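Local coordinates for protein agmatine N-acetyltransferase (Drosophila melanogaster, PDB 7CIW) that transfers the acetyl group of acetyl-CoA to the amine of agmatine and belongs to the arylalkylamine N-acetyltransferase branch of the GNAT superfamily, at residues Q160-C166 with Q210-L216; N141-M147 with L174-Y180; Q21-L26 with I71-V76. The protein carries 1 engineered substitution. All coordinates share one frame; numbering follows the deposited sequence.

Contact 1: Q160-C166 with Q210-L216; sequences QLVSVDC and QTFVLHL. With G0R (N-(4-carbamimidamidobutyl)ethanamide), chain C.
Asp165 and Thr211 lie side by side and point the same way from neighbouring antiparallel strands. The Thr211 hydroxyl donates to Asp165, OG1 to OD1 2.8 Å, meeting that oxygen on its anti side and 32° out of the carboxylate plane. With chi1 at -61°, Thr211 has OG1 beside its own backbone N; its CG2, anti to the backbone N, also lies near Asp165 OD1. Leu107 and Val110 of helix 99-114 pack against the aspartate, which His127 and coenzyme A also touch.

Farther along the same face, Leu161 reaches across the strand pair. Its CD1 stands over one face of the His215 imidazole, 3.8 Å from the ring centroid, a CH-pi contact displaced toward the rim, while CG and CD1 lean on Val213 CB. A water in the plane of that ring hydrogen-bonds to His215 ND1 at 2.7 Å and donates to Gln160 O. The Ser163 hydroxyl turns instead to His127 on the adjoining strand.

These strands belong to the C-terminal half of the mixed GNAT sheet, 161-166 running between 125-133 and 208-215. Main-chain hydrogen bonds join Val162 with Leu214, Val164 with Phe212 and Cys166 with Gln210, two for each pair.

On the face carrying those residues, Cys166 SG sits 3.8 Å from Phe212 CD1 in an oblique sulfur-aromatic contact, and Val164 CG1 touches Phe212 CB. Val164 CG2 is anti to the backbone N (chi1 58° for CG1) and meets the acetyl methyl of the bound acetylagmatine, at 3.7 Å from its C1. The amide N4 of that ligand gives a weak hydrogen bond to Asp165 O. At the chain terminus Leu216 CD1 packs on Val162 CG2, 3.7 Å away.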
loop_
_atom_site.group_PDB
_atom_site.type_symbol
_atom_site.label_atom_id
_atom_site.label_comp_id
_atom_site.label_asym_id
_atom_site.label_seq_id
_atom_site.Cartn_x
_atom_site.Cartn_y
_atom_site.Cartn_z
ATOM N N GLN A 160 -0.748 12.304 -12.712
ATOM C CA GLN A 160 0.613 12.604 -13.133
ATOM C C GLN A 160 1.654 11.998 -12.206
ATOM O O GLN A 160 2.856 12.163 -12.439
ATOM C CB GLN A 160 0.804 14.120 -13.225
ATOM C CG GLN A 160 -0.111 14.765 -14.279
ATOM C CD GLN A 160 -0.196 16.265 -14.127
ATOM O OE1 GLN A 160 0.822 16.933 -13.974
ATOM N NE2 GLN A 160 -1.412 16.803 -14.158
ATOM N N LEU A 161 1.221 11.274 -11.181
ATOM C CA LEU A 161 2.136 10.792 -10.161
ATOM C C LEU A 161 1.548 9.539 -9.540
ATOM O O LEU A 161 0.329 9.439 -9.387
ATOM C CB LEU A 161 2.368 11.857 -9.084
ATOM C CG LEU A 161 3.567 11.651 -8.153
ATOM C CD1 LEU A 161 4.876 11.919 -8.903
ATOM C CD2 LEU A 161 3.446 12.555 -6.921
ATOM N N VAL A 162 2.425 8.586 -9.213
ATOM C CA VAL A 162 2.110 7.433 -8.368
ATOM C C VAL A 162 2.978 7.544 -7.126
ATOM O O VAL A 162 4.151 7.904 -7.229
ATOM C CB VAL A 162 2.378 6.089 -9.079
ATOM C CG1 VAL A 162 2.109 4.897 -8.146
ATOM C CG2 VAL A 162 1.548 5.973 -10.348
ATOM N N SER A 163 2.407 7.254 -5.958
ATOM C CA SER A 163 3.175 7.247 -4.714
ATOM C C SER A 163 2.948 5.938 -3.975
ATOM O O SER A 163 1.932 5.268 -4.161
ATOM C CB SER A 163 2.810 8.425 -3.806
ATOM O OG SER A 163 1.416 8.436 -3.507
ATOM N N VAL A 164 3.910 5.577 -3.118
ATOM C CA VAL A 164 3.804 4.332 -2.360
ATOM C C VAL A 164 4.687 4.418 -1.116
ATOM O O VAL A 164 5.831 4.881 -1.194
ATOM C CB VAL A 164 4.166 3.122 -3.253
ATOM C CG1 VAL A 164 5.596 3.261 -3.833
ATOM C CG2 VAL A 164 4.006 1.803 -2.489
ATOM N N ASP A 165 4.148 4.030 0.047
ATOM C CA ASP A 165 4.922 3.989 1.291
ATOM C C ASP A 165 5.502 2.592 1.451
ATOM O O ASP A 165 4.817 1.672 1.897
ATOM C CB ASP A 165 4.059 4.335 2.504
ATOM C CG ASP A 165 3.416 5.705 2.409
ATOM O OD1 ASP A 165 4.058 6.637 1.880
ATOM O OD2 ASP A 165 2.265 5.851 2.880
ATOM N N CYS A 166 6.781 2.435 1.132
ATOM C CA CYS A 166 7.436 1.138 1.269
ATOM C C CYS A 166 7.844 0.942 2.722
ATOM O O CYS A 166 8.930 1.330 3.161
ATOM C CB CYS A 166 8.621 1.036 0.320
ATOM S SG CYS A 166 8.142 1.086 -1.428
ATOM N N GLN A 210 9.890 4.075 3.685
ATOM C CA GLN A 210 10.502 4.860 2.621
ATOM C C GLN A 210 9.442 5.135 1.565
ATOM O O GLN A 210 8.936 4.198 0.942
ATOM C CB GLN A 210 11.677 4.112 2.005
ATOM C CG GLN A 210 12.787 3.814 2.987
ATOM C CD GLN A 210 13.870 3.010 2.342
ATOM O OE1 GLN A 210 14.777 3.569 1.740
ATOM N NE2 GLN A 210 13.770 1.690 2.432
ATOM N N THR A 211 9.122 6.409 1.359
ATOM C CA THR A 211 8.097 6.779 0.393
ATOM C C THR A 211 8.734 7.082 -0.954
ATOM O O THR A 211 9.674 7.877 -1.035
ATOM C CB THR A 211 7.304 7.980 0.892
ATOM O OG1 THR A 211 6.673 7.625 2.125
ATOM C CG2 THR A 211 6.219 8.370 -0.116
ATOM N N PHE A 212 8.212 6.445 -2.001
ATOM C CA PHE A 212 8.699 6.605 -3.364
ATOM C C PHE A 212 7.580 7.134 -4.252
ATOM O O PHE A 212 6.394 6.873 -4.006
ATOM C CB PHE A 212 9.187 5.277 -3.939
ATOM C CG PHE A 212 10.461 4.757 -3.332
ATOM C CD1 PHE A 212 10.454 4.064 -2.124
ATOM C CD2 PHE A 212 11.660 4.912 -4.005
ATOM C CE1 PHE A 212 11.631 3.560 -1.595
ATOM C CE2 PHE A 212 12.836 4.418 -3.481
ATOM C CZ PHE A 212 12.824 3.744 -2.272
ATOM N N VAL A 213 7.966 7.865 -5.299
ATOM C CA VAL A 213 7.025 8.323 -6.312
ATOM C C VAL A 213 7.543 7.976 -7.699
ATOM O O VAL A 213 8.743 7.809 -7.930
ATOM C CB VAL A 213 6.742 9.839 -6.229
ATOM C CG1 VAL A 213 6.237 10.211 -4.853
ATOM C CG2 VAL A 213 7.997 10.629 -6.570
ATOM N N LEU A 214 6.597 7.879 -8.632
ATOM C CA LEU A 214 6.889 7.710 -10.047
ATOM C C LEU A 214 6.138 8.779 -10.818
ATOM O O LEU A 214 4.925 8.923 -10.653
ATOM C CB LEU A 214 6.472 6.322 -10.537
ATOM C CG LEU A 214 6.733 6.070 -12.025
ATOM C CD1 LEU A 214 8.231 5.854 -12.274
ATOM C CD2 LEU A 214 5.903 4.886 -12.522
ATOM N N HIS A 215 6.846 9.531 -11.657
ATOM C CA HIS A 215 6.198 10.559 -12.460
ATOM C C HIS A 215 5.635 9.932 -13.728
ATOM O O HIS A 215 6.353 9.241 -14.454
ATOM C CB HIS A 215 7.188 11.673 -12.797
ATOM C CG HIS A 215 7.712 12.374 -11.585
ATOM N ND1 HIS A 215 7.131 13.519 -11.081
ATOM C CD2 HIS A 215 8.735 12.072 -10.754
ATOM C CE1 HIS A 215 7.781 13.897 -9.996
ATOM N NE2 HIS A 215 8.759 13.037 -9.774
ATOM N N LEU A 216 4.347 10.168 -13.976
ATOM C CA LEU A 216 3.648 9.620 -15.142
ATOM C C LEU A 216 3.604 10.611 -16.284
ATOM O O LEU A 216 3.621 11.824 -16.049
ATOM C CB LEU A 216 2.222 9.221 -14.772
ATOM C CG LEU A 216 2.123 8.135 -13.707
ATOM C CD1 LEU A 216 0.665 7.772 -13.488
ATOM C CD2 LEU A 216 2.939 6.907 -14.106
ATOM O OXT LEU A 216 3.519 10.207 -17.452
HETATM C C10 G0R C . -2.531 -1.346 6.446
HETATM N N12 G0R C . -2.198 -2.220 7.564
HETATM C C1 G0R C . 2.290 -0.834 -0.529
HETATM C C2 G0R C . 2.095 -1.206 0.939
HETATM C C5 G0R C . 2.138 -0.508 3.369
HETATM C C6 G0R C . 0.824 0.071 3.898
HETATM C C7 G0R C . 0.694 -0.052 5.421
HETATM C C8 G0R C . -0.242 -1.157 5.925
HETATM N N4 G0R C . 2.315 -0.201 1.959
HETATM N N9 G0R C . -1.640 -0.861 5.705
HETATM N N11 G0R C . -3.909 -1.026 6.167
HETATM O O3 G0R C . 1.753 -2.303 1.236
HETATM O O HOH W 1 4.886 14.370 -12.210
HETATM O O HOH W 2 4.728 13.810 -14.699
HETATM O O HOH W 3 11.468 0.298 3.688
#

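Contact 2: N141-M147 with L174-Y180. With COA (coenzyme A), chain B.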
loop_
_atom_site.group_PDB
_atom_site.type_symbol
_atom_site.label_atom_id
_atom_site.label_comp_id
_atom_site.label_asym_id
_atom_site.label_seq_id
_atom_site.Cartn_x
_atom_site.Cartn_y
_atom_site.Cartn_z
ATOM N N ASN A 141 8.874 -11.247 -10.069
ATOM C CA ASN A 141 8.454 -9.907 -10.496
ATOM C C ASN A 141 6.932 -9.777 -10.614
ATOM O O ASN A 141 6.423 -8.983 -11.406
ATOM C CB ASN A 141 9.134 -9.501 -11.808
ATOM C CG ASN A 141 9.002 -8.016 -12.101
ATOM O OD1 ASN A 141 9.404 -7.170 -11.299
ATOM N ND2 ASN A 141 8.418 -7.694 -13.248
ATOM N N LEU A 142 6.168 -10.539 -9.830
ATOM C CA LEU A 142 4.728 -10.287 -9.797
ATOM C C LEU A 142 4.423 -8.941 -9.151
ATOM O O LEU A 142 3.492 -8.237 -9.565
ATOM C CB LEU A 142 4.004 -11.405 -9.052
ATOM C CG LEU A 142 3.958 -12.776 -9.724
ATOM C CD1 LEU A 142 2.914 -13.640 -9.036
ATOM C CD2 LEU A 142 3.665 -12.629 -11.200
ATOM N N GLY A 143 5.185 -8.566 -8.127
ATOM C CA GLY A 143 4.989 -7.250 -7.540
ATOM C C GLY A 143 5.199 -6.151 -8.562
ATOM O O GLY A 143 4.380 -5.241 -8.696
ATOM N N GLY A 144 6.288 -6.245 -9.326
ATOM C CA GLY A 144 6.552 -5.232 -10.333
ATOM C C GLY A 144 5.495 -5.199 -11.418
ATOM O O GLY A 144 5.115 -4.126 -11.894
ATOM N N ARG A 145 5.009 -6.371 -11.829
ATOM C CA ARG A 145 3.964 -6.396 -12.846
ATOM C C ARG A 145 2.696 -5.710 -12.357
ATOM O O ARG A 145 2.073 -4.945 -13.100
ATOM C CB ARG A 145 3.674 -7.836 -13.266
ATOM C CG ARG A 145 4.804 -8.475 -14.059
ATOM C CD ARG A 145 4.536 -8.399 -15.546
ATOM N NE ARG A 145 4.242 -7.028 -15.943
ATOM C CZ ARG A 145 5.079 -6.250 -16.611
ATOM N NH1 ARG A 145 6.266 -6.716 -16.977
ATOM N NH2 ARG A 145 4.728 -5.006 -16.910
ATOM N N LEU A 146 2.306 -5.952 -11.098
ATOM C CA LEU A 146 1.128 -5.279 -10.562
ATOM C C LEU A 146 1.348 -3.772 -10.428
ATOM O O LEU A 146 0.443 -2.989 -10.733
ATOM C CB LEU A 146 0.732 -5.892 -9.216
ATOM C CG LEU A 146 0.164 -7.305 -9.346
ATOM C CD1 LEU A 146 -0.062 -7.910 -7.978
ATOM C CD2 LEU A 146 -1.130 -7.266 -10.119
ATOM N N MET A 147 2.536 -3.343 -9.973
ATOM C CA MET A 147 2.821 -1.907 -9.917
ATOM C C MET A 147 2.776 -1.268 -11.302
ATOM O O MET A 147 2.288 -0.142 -11.460
ATOM C CB MET A 147 4.185 -1.659 -9.257
ATOM C CG MET A 147 4.226 -2.054 -7.781
ATOM S SD MET A 147 3.171 -1.053 -6.731
ATOM C CE MET A 147 3.996 0.543 -6.775
ATOM N N LEU A 174 12.066 -3.199 -4.906
ATOM C CA LEU A 174 11.268 -3.413 -6.111
ATOM C C LEU A 174 11.023 -2.103 -6.859
ATOM O O LEU A 174 11.214 -2.029 -8.081
ATOM C CB LEU A 174 9.941 -4.082 -5.740
ATOM C CG LEU A 174 8.866 -3.975 -6.819
ATOM C CD1 LEU A 174 9.314 -4.772 -8.033
ATOM C CD2 LEU A 174 7.516 -4.459 -6.331
ATOM N N VAL A 175 10.604 -1.053 -6.147
ATOM C CA VAL A 175 10.227 0.157 -6.864
ATOM C C VAL A 175 11.460 0.909 -7.321
ATOM O O VAL A 175 11.408 1.632 -8.313
ATOM C CB VAL A 175 9.288 1.048 -6.026
ATOM C CG1 VAL A 175 7.999 0.306 -5.745
ATOM C CG2 VAL A 175 9.937 1.465 -4.725
ATOM N N GLN A 176 12.590 0.735 -6.636
ATOM C CA GLN A 176 13.854 1.237 -7.170
ATOM C C GLN A 176 14.136 0.641 -8.542
ATOM O O GLN A 176 14.546 1.343 -9.474
ATOM C CB GLN A 176 14.991 0.893 -6.219
ATOM C CG GLN A 176 15.072 1.743 -4.993
ATOM C CD GLN A 176 16.274 1.373 -4.161
ATOM O OE1 GLN A 176 16.593 0.188 -4.003
ATOM N NE2 GLN A 176 16.970 2.378 -3.650
ATOM N N ARG A 177 13.958 -0.672 -8.666
ATOM C CA ARG A 177 14.153 -1.342 -9.944
ATOM C C ARG A 177 13.191 -0.813 -10.999
ATOM O O ARG A 177 13.530 -0.768 -12.187
ATOM C CB ARG A 177 13.994 -2.854 -9.735
ATOM C CG ARG A 177 13.492 -3.660 -10.904
ATOM C CD ARG A 177 13.733 -5.134 -10.634
ATOM N NE ARG A 177 12.518 -5.863 -10.264
ATOM C CZ ARG A 177 12.331 -6.491 -9.103
ATOM N NH1 ARG A 177 13.273 -6.484 -8.166
ATOM N NH2 ARG A 177 11.194 -7.136 -8.878
ATOM N N LEU A 178 11.995 -0.386 -10.588
ATOM C CA LEU A 178 11.036 0.210 -11.505
ATOM C C LEU A 178 11.353 1.663 -11.849
ATOM O O LEU A 178 10.681 2.238 -12.715
ATOM C CB LEU A 178 9.632 0.118 -10.900
ATOM C CG LEU A 178 9.110 -1.312 -10.794
ATOM C CD1 LEU A 178 7.737 -1.340 -10.124
ATOM C CD2 LEU A 178 9.050 -1.978 -12.174
ATOM N N GLY A 179 12.349 2.269 -11.210
ATOM C CA GLY A 179 12.689 3.649 -11.490
ATOM C C GLY A 179 11.960 4.684 -10.664
ATOM O O GLY A 179 11.949 5.861 -11.042
ATOM N N TYR A 180 11.337 4.290 -9.559
ATOM C CA TYR A 180 10.757 5.275 -8.660
ATOM C C TYR A 180 11.870 6.030 -7.940
ATOM O O TYR A 180 13.007 5.554 -7.834
ATOM C CB TYR A 180 9.865 4.607 -7.614
ATOM C CG TYR A 180 8.499 4.127 -8.056
ATOM C CD1 TYR A 180 8.351 3.247 -9.116
ATOM C CD2 TYR A 180 7.359 4.522 -7.361
ATOM C CE1 TYR A 180 7.088 2.794 -9.499
ATOM C CE2 TYR A 180 6.103 4.066 -7.731
ATOM C CZ TYR A 180 5.980 3.212 -8.794
ATOM O OH TYR A 180 4.728 2.771 -9.160
HETATM N N1A COA B . 11.255 -11.956 2.158
HETATM C C2A COA B . 12.472 -12.405 1.743
HETATM N N3A COA B . 12.885 -12.202 0.447
HETATM C C4A COA B . 12.091 -11.558 -0.424
HETATM C C5A COA B . 10.891 -11.122 -0.011
HETATM C C6A COA B . 10.484 -11.323 1.292
HETATM N N6A COA B . 9.291 -11.034 2.187
HETATM N N7A COA B . 10.261 -10.505 -1.043
HETATM C C8A COA B . 11.068 -10.558 -2.111
HETATM N N9A COA B . 12.186 -11.192 -1.728
HETATM C C1B COA B . 13.308 -11.576 -2.357
HETATM C C2B COA B . 12.870 -12.527 -3.498
HETATM O O2B COA B . 12.673 -13.916 -3.024
HETATM C C3B COA B . 13.807 -12.390 -4.458
HETATM O O3B COA B . 15.079 -13.026 -4.161
HETATM P P3B COA B . 15.479 -14.564 -4.651
HETATM O O7A COA B . 14.790 -14.896 -5.961
HETATM O O8A COA B . 17.003 -14.697 -4.736
HETATM O O9A COA B . 14.962 -15.478 -3.550
HETATM C C4B COA B . 14.186 -10.802 -4.402
HETATM O O4B COA B . 13.928 -10.386 -3.169
HETATM C C5B COA B . 13.439 -10.006 -5.444
HETATM O O5B COA B . 12.092 -10.460 -5.450
HETATM P P1A COA B . 10.866 -9.505 -6.079
HETATM O O1A COA B . 11.277 -8.043 -6.274
HETATM O O2A COA B . 10.337 -10.150 -7.352
HETATM O O3A COA B . 9.721 -9.522 -4.905
HETATM P P2A COA B . 8.121 -9.844 -5.084
HETATM O O4A COA B . 7.919 -11.287 -5.440
HETATM O O5A COA B . 7.518 -8.881 -6.081
HETATM O O6A COA B . 7.595 -9.566 -3.550
HETATM C CBP COA B . 6.692 -8.132 -1.972
HETATM C CCP COA B . 7.780 -8.304 -3.001
HETATM C CDP COA B . 5.334 -7.991 -2.741
HETATM C CEP COA B . 6.951 -6.868 -1.139
HETATM C CAP COA B . 6.719 -9.345 -1.047
HETATM O OAP COA B . 7.910 -9.312 -0.298
HETATM C C9P COA B . 5.542 -9.404 -0.053
HETATM O O9P COA B . 4.445 -9.748 -0.371
HETATM N N8P COA B . 5.806 -9.063 1.331
HETATM C C7P COA B . 4.759 -9.151 2.366
HETATM C C6P COA B . 3.725 -7.944 2.370
HETATM C C5P COA B . 4.543 -6.678 2.330
HETATM O O5P COA B . 5.402 -6.443 3.140
HETATM N N4P COA B . 4.210 -5.734 1.224
HETATM C C3P COA B . 4.910 -4.484 0.977
HETATM C C2P COA B . 4.693 -3.442 2.074
HETATM S S1P COA B . 5.486 -1.985 1.327
HETATM O O HOH W 4 11.037 -5.266 -12.444
HETATM O O HOH W 5 4.748 1.234 -11.516
#
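Arg177 and Asn141 meet at the diphosphate of coenzyme A, and the direct polar bonds of the contact gather there. NH2 of Arg177 donates to Asn141 OD1 at 3.0 Å, on a lone pair in the carbonyl plane and only 5° out of the guanidinium plane, although amide and guanidinium are turned 58° apart. The same NH2 reaches coenzyme A O1A at 2.8 Å, and NH1 makes a second bond to that oxygen. A water completes the rim, accepting from Arg177 NE and donating to Asn141 OD1. Main-chain donors add to the grip: Asn141 N on O2A and, more weakly, Gly143 N on O5A. Away from the cofactor, another water bonds to Tyr180 OH and, weakly, to Met147 O.

Apolar contacts make up the rest. Leu174 brings both methyls onto the bare backbone of helix 142-156, CD1 3.6 Å from Gly144 CA and CD2 3.6 Å from Gly143 C. A CB at Gly143 would strike O5A, and one at Gly144 would strike Asn141 OD1. Met147 CB packs on Leu178 CD1 at 3.7 Å, and its chain, bent at chi2 (-66°) and chi3, carries CE obliquely to Tyr180, 3.3 Å from OH.

In the GNAT fold, the loop and N-terminal turn of this helix form the pyrophosphate-binding motif. With Asn141 OD1 and a water at its edge, which probably hold its plane, the arginine presents two N-H groups to one phosphate oxygen, and its positive charge, with the helix N-terminus, would be expected to offset the negative diphosphate.

Contact 3: Q21-L26 with I71-V76; sequences QLMTFL and IVAAVV
Helix 21-26 crosses strand 71-76 almost at right angles, their axes 82° apart and 8.8 Å at closest approach, with Phe25 and Ile71 at the point where the backbones come nearest. No hydrogen bond links the two segments; the contact is made by helix side chains packing on the side chains and main chain of the strand, and by Ile71 reaching back to the helix.

Phe25 does most of the work. Its CG stands anti to the backbone N (chi1 168°), which carries the ring down to the strand. Ile71 CG2 covers one face, 4.0 Å from the ring centroid and 26° off its normal, a CH-pi contact. The far end of the ring meets main chain: CE1 lies 3.5 Å from Val72 C, and CZ is equally close to Ala73 CA. CE2 turns to Ala74, whose small methyl also takes Leu22 CD1 at 3.6 Å. The other branch of Ile71 runs back under the helix, setting CD1 against Gln21 CB and O. An alanine in place of Phe25 would take away the ring and is likely to leave Ile71 CG2 and the backbone at Val72 and Ala73 without their cover.

Leu53 and Leu54 of helix 47-54 pack beside Leu26 and Leu22. A helix laid across one face of the central antiparallel strands, as here, is characteristic of the N-terminal half of the GNAT fold.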
loop_
_atom_site.group_PDB
_atom_site.type_symbol
_atom_site.label_atom_id
_atom_site.label_comp_id
_atom_site.label_asym_id
_atom_site.label_seq_id
_atom_site.Cartn_x
_atom_site.Cartn_y
_atom_site.Cartn_z
ATOM N N GLN A 21 -12.568 -12.798 -1.785
ATOM C CA GLN A 21 -11.365 -13.517 -2.178
ATOM C C GLN A 21 -10.134 -12.637 -2.019
ATOM O O GLN A 21 -9.082 -13.105 -1.576
ATOM C CB GLN A 21 -11.489 -13.998 -3.624
ATOM C CG GLN A 21 -12.408 -15.208 -3.808
ATOM C CD GLN A 21 -12.264 -16.232 -2.699
ATOM O OE1 GLN A 21 -11.157 -16.663 -2.370
ATOM N NE2 GLN A 21 -13.395 -16.625 -2.104
ATOM N N LEU A 22 -10.249 -11.355 -2.378
ATOM C CA LEU A 22 -9.123 -10.437 -2.217
ATOM C C LEU A 22 -8.721 -10.323 -0.757
ATOM O O LEU A 22 -7.535 -10.378 -0.420
ATOM C CB LEU A 22 -9.484 -9.058 -2.774
ATOM C CG LEU A 22 -8.536 -7.906 -2.411
ATOM C CD1 LEU A 22 -7.142 -8.153 -2.999
ATOM C CD2 LEU A 22 -9.091 -6.563 -2.904
ATOM N N MET A 23 -9.699 -10.141 0.126
ATOM C CA MET A 23 -9.370 -10.004 1.541
ATOM C C MET A 23 -8.797 -11.302 2.099
ATOM O O MET A 23 -7.880 -11.277 2.922
ATOM C CB MET A 23 -10.608 -9.566 2.322
ATOM C CG MET A 23 -10.333 -9.258 3.793
ATOM S SD MET A 23 -8.916 -8.173 4.090
ATOM C CE MET A 23 -9.431 -6.703 3.206
ATOM N N THR A 24 -9.308 -12.452 1.648
ATOM C CA THR A 24 -8.744 -13.718 2.096
ATOM C C THR A 24 -7.269 -13.833 1.725
ATOM O O THR A 24 -6.447 -14.261 2.549
ATOM C CB THR A 24 -9.565 -14.868 1.514
ATOM O OG1 THR A 24 -10.888 -14.782 2.054
ATOM C CG2 THR A 24 -8.957 -16.216 1.873
ATOM N N PHE A 25 -6.907 -13.433 0.498
ATOM C CA PHE A 25 -5.492 -13.422 0.124
ATOM C C PHE A 25 -4.704 -12.455 1.002
ATOM O O PHE A 25 -3.619 -12.787 1.491
ATOM C CB PHE A 25 -5.317 -13.050 -1.352
ATOM C CG PHE A 25 -3.892 -12.738 -1.713
ATOM C CD1 PHE A 25 -2.989 -13.760 -1.958
ATOM C CD2 PHE A 25 -3.440 -11.422 -1.751
ATOM C CE1 PHE A 25 -1.658 -13.478 -2.257
ATOM C CE2 PHE A 25 -2.113 -11.141 -2.053
ATOM C CZ PHE A 25 -1.229 -12.173 -2.302
ATOM N N LEU A 26 -5.223 -11.236 1.187
ATOM C CA LEU A 26 -4.498 -10.253 1.989
ATOM C C LEU A 26 -4.261 -10.759 3.405
ATOM O O LEU A 26 -3.180 -10.564 3.967
ATOM C CB LEU A 26 -5.255 -8.924 2.011
ATOM C CG LEU A 26 -5.372 -8.178 0.681
ATOM C CD1 LEU A 26 -6.251 -6.938 0.846
ATOM C CD2 LEU A 26 -3.991 -7.785 0.157
ATOM N N ILE A 71 -5.990 -16.317 -6.194
ATOM C CA ILE A 71 -5.200 -15.089 -6.147
ATOM C C ILE A 71 -3.833 -15.402 -5.556
ATOM O O ILE A 71 -3.732 -15.978 -4.467
ATOM C CB ILE A 71 -5.921 -14.001 -5.335
ATOM C CG1 ILE A 71 -7.230 -13.613 -6.017
ATOM C CG2 ILE A 71 -5.002 -12.782 -5.144
ATOM C CD1 ILE A 71 -8.165 -12.809 -5.119
ATOM N N VAL A 72 -2.778 -15.030 -6.282
ATOM C CA VAL A 72 -1.409 -15.230 -5.824
ATOM C C VAL A 72 -0.672 -13.917 -5.611
ATOM O O VAL A 72 0.459 -13.932 -5.101
ATOM C CB VAL A 72 -0.618 -16.144 -6.792
ATOM C CG1 VAL A 72 -1.201 -17.549 -6.755
ATOM C CG2 VAL A 72 -0.656 -15.605 -8.217
ATOM N N ALA A 73 -1.275 -12.787 -5.964
ATOM C CA ALA A 73 -0.678 -11.485 -5.710
ATOM C C ALA A 73 -1.779 -10.440 -5.830
ATOM O O ALA A 73 -2.777 -10.656 -6.519
ATOM C CB ALA A 73 0.472 -11.186 -6.682
ATOM N N ALA A 74 -1.594 -9.308 -5.163
ATOM C CA ALA A 74 -2.620 -8.276 -5.202
ATOM C C ALA A 74 -2.006 -6.909 -4.963
ATOM O O ALA A 74 -1.018 -6.775 -4.237
ATOM C CB ALA A 74 -3.713 -8.524 -4.150
ATOM N N VAL A 75 -2.626 -5.888 -5.556
ATOM C CA VAL A 75 -2.270 -4.497 -5.295
ATOM C C VAL A 75 -3.549 -3.699 -5.083
ATOM O O VAL A 75 -4.557 -3.915 -5.766
ATOM C CB VAL A 75 -1.396 -3.921 -6.438
ATOM C CG1 VAL A 75 -2.163 -3.892 -7.781
ATOM C CG2 VAL A 75 -0.815 -2.539 -6.062
ATOM N N VAL A 76 -3.533 -2.826 -4.086
ATOM C CA VAL A 76 -4.668 -1.972 -3.763
ATOM C C VAL A 76 -4.181 -0.541 -3.878
ATOM O O VAL A 76 -3.186 -0.173 -3.245
ATOM C CB VAL A 76 -5.214 -2.260 -2.354
ATOM C CG1 VAL A 76 -6.265 -1.226 -1.965
ATOM C CG2 VAL A 76 -5.785 -3.665 -2.278
#

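Overall arrangement
All three contacts are largely buried and bear on one mixed sheet; their exposed residues lie at the edges, Gln160 and His215 in contact 1, Arg177 in contact 2, Gln21 in contact 3. Contact 1 is strand to strand, contact 2 a helix against a helix and the turn that follows it, at the cofactor, and contact 3 helix to strand. Backbone hydrogen bonds dominate contact 1, polar groups at the diphosphate mark contact 2, and contact 3 has no hydrogen bond and is mainly apolar. Contact 2 touches both others: Tyr180 packs on Val162 and Leu214, and Leu146 on Ala73 and Ala74. Contacts 1 and 3, about 21 Å apart between centres, do not touch.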